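Local coordinates for putative phosphonate binding protein for ABC transporter (Prochlorococcus marinus str. MIT 9301, PDB 5LQ5), which binds inorganic phosphite strongly, and methylphosphonate and phosphate only very weakly, probably as the solute-binding component of an ABC transporter, at residues Gly156-Leu164 with Gly173-Asn183. Residues are numbered along the deposited sequence; the frame is centred on the assembly and turned at random.
Sequences GSHDATIAL and GALNKQVWENN
H158 lies with one ring face over the CB of N176: that carbon sits 3.4 Å from the ring centroid and 7° off the normal, a CH-pi contact. A water 3.0 Å from H158 ND1 also bonds T161 OG1, itself hydrogen-bonded to S155 OG, and donates to A174 O, tying helix 158-164 to strand 173-176, part of the five-stranded sheet of one lobe of this periplasmic binding protein. Chi1 of -57°, with CG beside the backbone N, turns the imidazole over N176, while H158 CB packs on V179 CG1 and NE2 hydrogen-bonds the bound phosphite. I162 fills the apolar side: its CD1 meets L175 CD1 at 3.6 Å, the side chains crossing at about a right angle, and CG1 approaches the edge of the W180 ring. N183 ND2 donates to D159 OD1 (3.1 Å, 157°) and to V179 O; both acceptors lie near its amide plane, fixing the amide's rotation. A leucine in place of N183 would probably leave D159 OD1 without its mate across the helices. D159 OD2 accepts from N15 N. N176 N-caps the following helix through OD1, and its ND2 bonds Y206 of the pocket. CH-pi contact, water and ligand thus probably hold the imidazole's orientation, consistent with a link between this beta-alpha junction and the phosphite site.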
loop_
_atom_site.group_PDB
_atom_site.type_symbol
_atom_site.label_atom_id
_atom_site.label_comp_id
_atom_site.label_asym_id
_atom_site.label_seq_id
_atom_site.Cartn_x
_atom_site.Cartn_y
_atom_site.Cartn_z
ATOM N N GLY A 156 11.560 0.449 1.351
ATOM C CA GLY A 156 10.835 -0.443 0.451
ATOM C C GLY A 156 9.552 -1.083 0.913
ATOM O O GLY A 156 8.795 -1.623 0.123
ATOM N N SER A 157 9.300 -1.053 2.207
ATOM C CA SER A 157 8.073 -1.679 2.716
ATOM C C SER A 157 7.763 -1.155 4.102
ATOM O O SER A 157 8.644 -0.681 4.830
ATOM C CB SER A 157 8.177 -3.202 2.747
ATOM O OG SER A 157 8.619 -3.709 4.015
ATOM N N HIS A 158 6.496 -1.285 4.481
ATOM C CA HIS A 158 6.077 -0.792 5.799
ATOM C C HIS A 158 6.697 -1.643 6.918
ATOM O O HIS A 158 7.070 -1.115 7.983
ATOM C CB HIS A 158 4.569 -0.724 5.904
ATOM C CG HIS A 158 3.962 0.118 4.840
ATOM N ND1 HIS A 158 4.317 1.436 4.649
ATOM C CD2 HIS A 158 3.143 -0.209 3.810
ATOM C CE1 HIS A 158 3.688 1.899 3.584
ATOM N NE2 HIS A 158 2.951 0.931 3.072
ATOM N N ASP A 159 6.789 -2.954 6.699
ATOM C CA ASP A 159 7.438 -3.841 7.730
ATOM C C ASP A 159 8.926 -3.471 7.864
ATOM O O ASP A 159 9.476 -3.394 8.970
ATOM C CB ASP A 159 7.280 -5.318 7.415
ATOM C CG ASP A 159 5.889 -5.846 7.660
ATOM O OD1 ASP A 159 5.118 -5.258 8.473
ATOM O OD2 ASP A 159 5.614 -6.917 7.063
ATOM N N ALA A 160 9.560 -3.160 6.725
ATOM C CA ALA A 160 10.979 -2.802 6.773
ATOM C C ALA A 160 11.255 -1.458 7.460
ATOM O O ALA A 160 12.264 -1.307 8.135
ATOM C CB ALA A 160 11.602 -2.828 5.401
ATOM N N THR A 161 10.321 -0.516 7.335
ATOM C CA THR A 161 10.428 0.766 8.025
ATOM C C THR A 161 10.397 0.562 9.539
ATOM O O THR A 161 11.233 1.058 10.244
ATOM C CB THR A 161 9.292 1.695 7.591
ATOM O OG1 THR A 161 9.416 1.908 6.189
ATOM C CG2 THR A 161 9.307 3.001 8.305
ATOM N N ILE A 162 9.431 -0.242 9.989
ATOM C CA ILE A 162 9.319 -0.567 11.425
ATOM C C ILE A 162 10.654 -1.171 11.895
ATOM O O ILE A 162 11.189 -0.775 12.923
ATOM C CB ILE A 162 8.152 -1.542 11.693
ATOM C CG1 ILE A 162 6.818 -0.823 11.501
ATOM C CG2 ILE A 162 8.278 -2.164 13.085
ATOM C CD1 ILE A 162 5.626 -1.772 11.409
ATOM N N ALA A 163 11.181 -2.118 11.125
ATOM C CA ALA A 163 12.376 -2.857 11.571
ATOM C C ALA A 163 13.594 -1.943 11.697
ATOM O O ALA A 163 14.384 -2.036 12.658
ATOM C CB ALA A 163 12.674 -4.036 10.649
ATOM N N LEU A 164 13.712 -1.002 10.775
ATOM C CA LEU A 164 14.830 -0.058 10.761
ATOM C C LEU A 164 14.784 0.935 11.917
ATOM O O LEU A 164 15.804 1.250 12.516
ATOM C CB LEU A 164 14.872 0.718 9.448
ATOM C CG LEU A 164 15.372 -0.043 8.222
ATOM C CD1 LEU A 164 15.020 0.779 6.978
ATOM C CD2 LEU A 164 16.865 -0.377 8.277
ATOM N N GLY A 173 10.583 7.269 11.294
ATOM C CA GLY A 173 10.074 6.901 9.977
ATOM C C GLY A 173 8.570 7.064 9.864
ATOM O O GLY A 173 7.909 7.474 10.825
ATOM N N ALA A 174 8.042 6.818 8.680
ATOM C CA ALA A 174 6.627 6.895 8.390
ATOM C C ALA A 174 6.134 5.691 7.667
ATOM O O ALA A 174 6.827 5.148 6.794
ATOM C CB ALA A 174 6.303 8.149 7.593
ATOM N N LEU A 175 4.910 5.289 7.988
ATOM C CA LEU A 175 4.324 4.091 7.382
ATOM C C LEU A 175 2.805 4.064 7.445
ATOM O O LEU A 175 2.176 4.853 8.140
ATOM C CB LEU A 175 4.902 2.805 7.992
ATOM C CG LEU A 175 4.527 2.561 9.451
ATOM C CD1 LEU A 175 4.360 1.062 9.650
ATOM C CD2 LEU A 175 5.572 3.147 10.386
ATOM N N ASN A 176 2.267 3.101 6.713
ATOM C CA ASN A 176 0.858 2.645 6.728
ATOM C C ASN A 176 0.378 2.429 8.191
ATOM O O ASN A 176 0.956 1.643 8.929
ATOM C CB ASN A 176 0.838 1.352 5.914
ATOM C CG ASN A 176 -0.485 0.641 5.886
ATOM O OD1 ASN A 176 -1.201 0.591 6.883
ATOM N ND2 ASN A 176 -0.809 0.038 4.744
ATOM N N LYS A 177 -0.702 3.082 8.591
ATOM C CA LYS A 177 -1.174 3.025 10.016
ATOM C C LYS A 177 -1.719 1.623 10.370
ATOM O O LYS A 177 -1.506 1.120 11.474
ATOM C CB LYS A 177 -2.247 4.090 10.272
ATOM C CG LYS A 177 -2.896 4.005 11.661
ATOM C CD LYS A 177 -3.684 5.286 11.905
ATOM C CE LYS A 177 -4.311 5.328 13.295
ATOM N NZ LYS A 177 -5.557 4.528 13.329
ATOM N N GLN A 178 -2.406 0.990 9.416
ATOM C CA GLN A 178 -2.903 -0.400 9.604
ATOM C C GLN A 178 -1.777 -1.413 9.856
ATOM O O GLN A 178 -1.882 -2.293 10.680
ATOM C CB GLN A 178 -3.758 -0.861 8.411
ATOM C CG GLN A 178 -4.553 -2.123 8.673
ATOM C CD GLN A 178 -5.661 -1.903 9.695
ATOM O OE1 GLN A 178 -6.548 -1.091 9.471
ATOM N NE2 GLN A 178 -5.609 -2.625 10.821
ATOM N N VAL A 179 -0.678 -1.254 9.137
ATOM C CA VAL A 179 0.467 -2.139 9.288
ATOM C C VAL A 179 1.102 -1.927 10.673
ATOM O O VAL A 179 1.486 -2.876 11.340
ATOM C CB VAL A 179 1.511 -1.974 8.154
ATOM C CG1 VAL A 179 2.783 -2.751 8.453
ATOM C CG2 VAL A 179 0.948 -2.473 6.825
ATOM N N TRP A 180 1.210 -0.671 11.084
ATOM C CA TRP A 180 1.727 -0.321 12.398
ATOM C C TRP A 180 0.891 -1.014 13.491
ATOM O O TRP A 180 1.421 -1.706 14.366
ATOM C CB TRP A 180 1.704 1.184 12.588
ATOM C CG TRP A 180 1.837 1.652 14.007
ATOM C CD1 TRP A 180 0.871 2.286 14.749
ATOM C CD2 TRP A 180 2.990 1.537 14.854
ATOM N NE1 TRP A 180 1.361 2.573 16.009
ATOM C CE2 TRP A 180 2.658 2.130 16.096
ATOM C CE3 TRP A 180 4.275 0.998 14.683
ATOM C CZ2 TRP A 180 3.566 2.185 17.169
ATOM C CZ3 TRP A 180 5.173 1.044 15.755
ATOM C CH2 TRP A 180 4.803 1.634 16.988
ATOM N N GLU A 181 -0.425 -0.879 13.373
ATOM C CA GLU A 181 -1.347 -1.531 14.355
ATOM C C GLU A 181 -1.277 -3.058 14.357
ATOM O O GLU A 181 -1.298 -3.669 15.412
ATOM C CB GLU A 181 -2.780 -1.044 14.142
ATOM C CG GLU A 181 -2.945 0.417 14.531
ATOM C CD GLU A 181 -4.248 1.040 14.069
ATOM O OE1 GLU A 181 -5.127 0.326 13.538
ATOM O OE2 GLU A 181 -4.391 2.273 14.242
ATOM N N ASN A 182 -1.212 -3.666 13.178
ATOM C CA ASN A 182 -1.040 -5.137 13.049
ATOM C C ASN A 182 0.210 -5.653 13.739
ATOM O O ASN A 182 0.203 -6.701 14.360
ATOM C CB ASN A 182 -0.989 -5.577 11.584
ATOM C CG ASN A 182 -2.312 -5.439 10.900
ATOM O OD1 ASN A 182 -3.299 -5.038 11.508
ATOM N ND2 ASN A 182 -2.335 -5.730 9.613
ATOM N N ASN A 183 1.291 -4.906 13.598
ATOM C CA ASN A 183 2.580 -5.295 14.201
ATOM C C ASN A 183 2.564 -5.137 15.724
ATOM O O ASN A 183 3.071 -5.967 16.456
ATOM C CB ASN A 183 3.724 -4.514 13.596
ATOM C CG ASN A 183 4.247 -5.161 12.376
ATOM O OD1 ASN A 183 5.044 -6.061 12.479
ATOM N ND2 ASN A 183 3.798 -4.724 11.205
HETATM O O HOH W 1 6.894 2.819 5.270
#